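Local coordinates for protein molybdopterin adenylyltransferase (Helicobacter pylori, PDB 4XCW) that probably transfers the adenylyl group of ATP to molybdopterin, a step in molybdenum cofactor biosynthesis, at residues 132-137 and 142-147; 28-33 and 71-76. All coordinates share one frame; numbering follows the deposited sequence.

Interaction 1: 132-137 and 142-147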
loop_
_atom_site.group_PDB
_atom_site.type_symbol
_atom_site.label_atom_id
_atom_site.label_comp_id
_atom_site.label_asym_id
_atom_site.label_seq_id
_atom_site.Cartn_x
_atom_site.Cartn_y
_atom_site.Cartn_z
ATOM N N ILE B 132 -7.645 3.189 14.058
ATOM C CA ILE B 132 -7.072 4.065 13.037
ATOM C C ILE B 132 -6.019 4.963 13.655
ATOM O O ILE B 132 -6.270 5.567 14.697
ATOM C CB ILE B 132 -8.135 4.955 12.388
ATOM C CG1 ILE B 132 -9.342 4.127 11.951
ATOM C CG2 ILE B 132 -7.546 5.723 11.206
ATOM C CD1 ILE B 132 -10.469 4.976 11.413
ATOM N N ASN B 133 -4.859 5.068 13.009
ATOM C CA ASN B 133 -3.830 6.033 13.407
ATOM C C ASN B 133 -4.097 7.404 12.791
ATOM O O ASN B 133 -4.171 7.514 11.576
ATOM C CB ASN B 133 -2.438 5.578 12.969
ATOM C CG ASN B 133 -2.142 4.133 13.316
ATOM O OD1 ASN B 133 -1.571 3.403 12.504
ATOM N ND2 ASN B 133 -2.495 3.720 14.531
ATOM N N LEU B 134 -4.218 8.440 13.620
ATOM C CA LEU B 134 -4.494 9.797 13.140
ATOM C C LEU B 134 -3.222 10.647 13.196
ATOM O O LEU B 134 -2.230 10.208 13.767
ATOM C CB LEU B 134 -5.600 10.441 13.981
ATOM C CG LEU B 134 -6.953 9.742 13.995
ATOM C CD1 LEU B 134 -7.938 10.552 14.838
ATOM C CD2 LEU B 134 -7.457 9.538 12.566
ATOM N N PRO B 135 -3.238 11.864 12.604
ATOM C CA PRO B 135 -2.042 12.707 12.697
ATOM C C PRO B 135 -1.853 13.283 14.094
ATOM O O PRO B 135 -2.597 12.931 15.011
ATOM C CB PRO B 135 -2.315 13.840 11.687
ATOM C CG PRO B 135 -3.408 13.326 10.810
ATOM C CD PRO B 135 -4.235 12.446 11.690
ATOM N N GLY B 136 -0.873 14.171 14.237
ATOM C CA GLY B 136 -0.553 14.757 15.526
ATOM C C GLY B 136 -1.145 16.137 15.770
ATOM O O GLY B 136 -1.425 16.504 16.912
ATOM N N LYS B 137 -1.341 16.908 14.706
ATOM C CA LYS B 137 -1.783 18.294 14.853
ATOM C C LYS B 137 -3.293 18.413 14.671
ATOM O O LYS B 137 -3.862 17.775 13.785
ATOM C CB LYS B 137 -1.042 19.191 13.858
ATOM C CG LYS B 137 0.422 19.400 14.221
ATOM C CD LYS B 137 1.309 19.622 13.004
ATOM C CE LYS B 137 1.043 20.962 12.349
ATOM N NZ LYS B 137 2.094 21.285 11.344
ATOM N N ARG B 142 -8.414 17.038 12.002
ATOM C CA ARG B 142 -9.739 17.365 11.477
ATOM C C ARG B 142 -9.878 16.975 10.011
ATOM O O ARG B 142 -10.860 16.340 9.622
ATOM C CB ARG B 142 -10.041 18.851 11.651
ATOM C CG ARG B 142 -10.360 19.228 13.081
ATOM C CD ARG B 142 -10.923 20.633 13.182
ATOM N NE ARG B 142 -11.489 20.870 14.504
ATOM C CZ ARG B 142 -10.802 21.355 15.533
ATOM N NH1 ARG B 142 -9.521 21.666 15.388
ATOM N NH2 ARG B 142 -11.399 21.532 16.705
ATOM N N GLU B 143 -8.888 17.350 9.205
ATOM C CA GLU B 143 -8.895 17.030 7.782
ATOM C C GLU B 143 -8.890 15.525 7.557
ATOM O O GLU B 143 -9.572 15.019 6.667
ATOM C CB GLU B 143 -7.700 17.679 7.085
ATOM C CG GLU B 143 -7.771 19.196 7.071
ATOM C CD GLU B 143 -6.421 19.849 6.885
ATOM O OE1 GLU B 143 -5.396 19.229 7.239
ATOM O OE2 GLU B 143 -6.381 20.988 6.386
ATOM N N CYS B 144 -8.121 14.814 8.371
ATOM C CA CYS B 144 -8.037 13.365 8.272
ATOM C C CYS B 144 -9.373 12.696 8.597
ATOM O O CYS B 144 -9.854 11.856 7.836
ATOM C CB CYS B 144 -6.939 12.845 9.198
ATOM S SG CYS B 144 -6.715 11.063 9.164
ATOM N N LEU B 145 -9.979 13.083 9.715
ATOM C CA LEU B 145 -11.249 12.491 10.131
ATOM C C LEU B 145 -12.357 12.825 9.133
ATOM O O LEU B 145 -13.208 11.990 8.837
ATOM C CB LEU B 145 -11.629 12.966 11.537
ATOM C CG LEU B 145 -10.904 12.248 12.676
ATOM C CD1 LEU B 145 -11.155 12.935 14.007
ATOM C CD2 LEU B 145 -11.321 10.781 12.731
ATOM N N GLU B 146 -12.342 14.046 8.604
ATOM C CA GLU B 146 -13.338 14.432 7.609
ATOM C C GLU B 146 -13.257 13.514 6.389
ATOM O O GLU B 146 -14.276 13.153 5.796
ATOM C CB GLU B 146 -13.152 15.895 7.193
ATOM C CG GLU B 146 -14.191 16.380 6.191
ATOM C CD GLU B 146 -14.131 17.876 5.960
ATOM O OE1 GLU B 146 -13.397 18.567 6.698
ATOM O OE2 GLU B 146 -14.815 18.363 5.035
ATOM N N ALA B 147 -12.041 13.110 6.045
ATOM C CA ALA B 147 -11.817 12.275 4.877
ATOM C C ALA B 147 -12.216 10.821 5.102
ATOM O O ALA B 147 -12.798 10.200 4.214
ATOM C CB ALA B 147 -10.361 12.345 4.458
#

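Interaction 2: 28-33 and 71-76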
loop_
_atom_site.group_PDB
_atom_site.type_symbol
_atom_site.label_atom_id
_atom_site.label_comp_id
_atom_site.label_asym_id
_atom_site.label_seq_id
_atom_site.Cartn_x
_atom_site.Cartn_y
_atom_site.Cartn_z
ATOM N N LYS B 28 -8.053 16.570 22.485
ATOM C CA LYS B 28 -9.218 17.446 22.550
ATOM C C LYS B 28 -9.836 17.639 21.171
ATOM O O LYS B 28 -11.057 17.697 21.033
ATOM C CB LYS B 28 -8.849 18.807 23.152
ATOM C CG LYS B 28 -8.504 18.781 24.635
ATOM C CD LYS B 28 -8.250 20.193 25.165
ATOM C CE LYS B 28 -7.608 20.183 26.549
ATOM N NZ LYS B 28 -8.407 19.436 27.560
ATOM N N ALA B 29 -8.990 17.738 20.151
ATOM C CA ALA B 29 -9.469 17.906 18.786
ATOM C C ALA B 29 -10.202 16.656 18.322
ATOM O O ALA B 29 -11.208 16.739 17.620
ATOM C CB ALA B 29 -8.315 18.227 17.850
ATOM N N ILE B 30 -9.689 15.496 18.722
ATOM C CA ILE B 30 -10.311 14.224 18.382
ATOM C C ILE B 30 -11.711 14.110 18.982
ATOM O O ILE B 30 -12.659 13.758 18.282
ATOM C CB ILE B 30 -9.440 13.033 18.848
ATOM C CG1 ILE B 30 -8.177 12.942 17.989
ATOM C CG2 ILE B 30 -10.214 11.741 18.759
ATOM C CD1 ILE B 30 -7.217 11.855 18.408
ATOM N N GLN B 31 -11.842 14.419 20.268
ATOM C CA GLN B 31 -13.139 14.337 20.935
ATOM C C GLN B 31 -14.136 15.354 20.391
ATOM O O GLN B 31 -15.315 15.042 20.242
ATOM C CB GLN B 31 -12.983 14.517 22.448
ATOM C CG GLN B 31 -12.177 13.404 23.091
ATOM C CD GLN B 31 -12.430 13.280 24.576
ATOM O OE1 GLN B 31 -13.403 13.823 25.103
ATOM N NE2 GLN B 31 -11.556 12.553 25.261
ATOM N N GLU B 32 -13.663 16.559 20.093
ATOM C CA GLU B 32 -14.524 17.593 19.519
ATOM C C GLU B 32 -15.131 17.141 18.195
ATOM O O GLU B 32 -16.337 17.244 17.989
ATOM C CB GLU B 32 -13.750 18.895 19.303
ATOM C CG GLU B 32 -13.526 19.719 20.556
ATOM C CD GLU B 32 -12.833 21.035 20.260
ATOM O OE1 GLU B 32 -12.509 21.282 19.078
ATOM O OE2 GLU B 32 -12.618 21.823 21.207
ATOM N N VAL B 33 -14.286 16.643 17.302
ATOM C CA VAL B 33 -14.730 16.225 15.976
ATOM C C VAL B 33 -15.699 15.051 16.024
ATOM O O VAL B 33 -16.756 15.074 15.392
ATOM C CB VAL B 33 -13.534 15.841 15.084
ATOM C CG1 VAL B 33 -14.020 15.239 13.778
ATOM C CG2 VAL B 33 -12.668 17.056 14.814
ATOM N N LEU B 71 -14.483 2.020 18.182
ATOM C CA LEU B 71 -13.496 2.785 17.432
ATOM C C LEU B 71 -12.378 3.208 18.361
ATOM O O LEU B 71 -12.626 3.746 19.437
ATOM C CB LEU B 71 -14.131 4.020 16.790
ATOM C CG LEU B 71 -13.176 4.993 16.102
ATOM C CD1 LEU B 71 -12.619 4.393 14.819
ATOM C CD2 LEU B 71 -13.883 6.315 15.819
ATOM N N VAL B 72 -11.143 2.954 17.946
ATOM C CA VAL B 72 -9.984 3.381 18.710
ATOM C C VAL B 72 -9.085 4.182 17.785
ATOM O O VAL B 72 -8.731 3.719 16.702
ATOM C CB VAL B 72 -9.214 2.184 19.308
ATOM C CG1 VAL B 72 -7.957 2.669 20.029
ATOM C CG2 VAL B 72 -10.108 1.390 20.248
ATOM N N VAL B 73 -8.744 5.401 18.178
ATOM C CA VAL B 73 -7.867 6.204 17.337
ATOM C C VAL B 73 -6.617 6.592 18.105
ATOM O O VAL B 73 -6.662 6.830 19.308
ATOM C CB VAL B 73 -8.568 7.477 16.806
ATOM C CG1 VAL B 73 -9.770 7.111 15.939
ATOM C CG2 VAL B 73 -8.992 8.395 17.952
ATOM N N THR B 74 -5.492 6.644 17.399
ATOM C CA THR B 74 -4.245 7.062 18.012
ATOM C C THR B 74 -3.803 8.393 17.440
ATOM O O THR B 74 -4.193 8.763 16.333
ATOM C CB THR B 74 -3.114 6.038 17.779
ATOM O OG1 THR B 74 -2.849 5.945 16.378
ATOM C CG2 THR B 74 -3.492 4.667 18.304
ATOM N N THR B 75 -2.977 9.112 18.196
ATOM C CA THR B 75 -2.338 10.307 17.689
ATOM C C THR B 75 -0.873 10.267 18.097
ATOM O O THR B 75 -0.539 9.876 19.217
ATOM C CB THR B 75 -3.022 11.602 18.200
ATOM O OG1 THR B 75 -2.316 12.748 17.713
ATOM C CG2 THR B 75 -3.057 11.651 19.720
ATOM N N GLY B 76 0.001 10.630 17.166
ATOM C CA GLY B 76 1.429 10.643 17.424
ATOM C C GLY B 76 2.171 9.403 16.958
ATOM O O GLY B 76 1.588 8.323 16.814
#

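Interaction 1: 132-137 and 142-147
Leu-134, on strand 129-134, drives its side chain into helix 138-148 between Cys-144 and Leu-145. Its CB points toward the helix, and with CG anti to the carbonyl carbon (chi1 -60°) the fork opens over two consecutive helical residues. The CD1 branch goes to Leu-145: Leu-134 CD1 lies 4.0 Å from both CD2 and CG of Leu-145. The CD2 branch has two partners: it lies 3.8 Å from Cys-144 SG and 4.1 Å from Leu-145 CD2. The two leucine side chains cross at about a right angle, with their branched ends in contact. Strand, short turn and helix form a beta-alpha unit of the alpha/beta molybdopterin-binding fold, in which helix 138-148 folds back on the strand that precedes it, with Lys-137 as its N-cap. Pro-135, the next residue along the chain, rests its CG and CD on Cys-144: CD sits 3.7 Å from Cys-144 CB, and CG 3.9 Å from that same CB. Cys-144 SG, anti to its own backbone N (chi1 -179°), stands 3.8 Å from Pro-135 CD and is also the atom that faces Leu-134 CD2. Around this buried contact, Met-105 of helix 99-110 also touches Cys-144, and Val-33 of helix 25-37 touches Leu-145.

Interaction 2: 28-33 and 71-76
Ile-30 of helix 25-37 and Val-73 of strand 71-75 meet tip to tip, methyl against methyl. The shortest approach is from Ile-30 CG2 to Val-73 CG2, 3.7 Å, and the same valine methyl is also 3.9 Å from Ile-30 CD1, so a single methyl of Val-73 touches both branches of the isoleucine. CG2 of Ile-30 stands anti to the backbone N while CG1 is anti to the carbonyl carbon (chi1 -70°), which spreads the two arms along the strand. The longer arm continues to Thr-75, where Ile-30 CD1 comes within 4.2 Å of Thr-75 CB. Thr-75 offers this carbon to the helix while its OG1 is hydrogen-bonded to Pro-135 O, a bond that satisfies the buried hydroxyl and ties down the threonine. Behind the side chains, Val-73 is held in the sheet by backbone hydrogen bonds to Gly-9 and Leu-11 of strand 6-13. The helix thus packs on one face of the central sheet of this alpha/beta fold, with Ile-30 also touching Val-10 of strand 6-13, Leu-134 of strand 129-134 and Ile-141 of helix 138-148, while Val-72 and Thr-74 turn to helix 53-66.

In the fold
From the N terminus, strand 6-13 leads to helix 25-37, and the chain then passes through strand 42-49 and helix 53-66 before strand 71-75 returns to that first helix; interaction 2 closes this loop of 37 residues. Interaction 1 comes later and closes a much shorter one, with the four residues between its segments forming the start of helix 138-148. The two are therefore in series, neither nesting nor crossing. Strands 71-75 and 129-134 are neighbours in the mixed sheet. Helices 25-37 and 138-148 touch through Val-33 on Arg-142 and Leu-145, and Ile-30 on Ile-141. A salt bridge from Arg-142 NH2 to Glu-32 OE1, 2.6 Å, joins these helices directly.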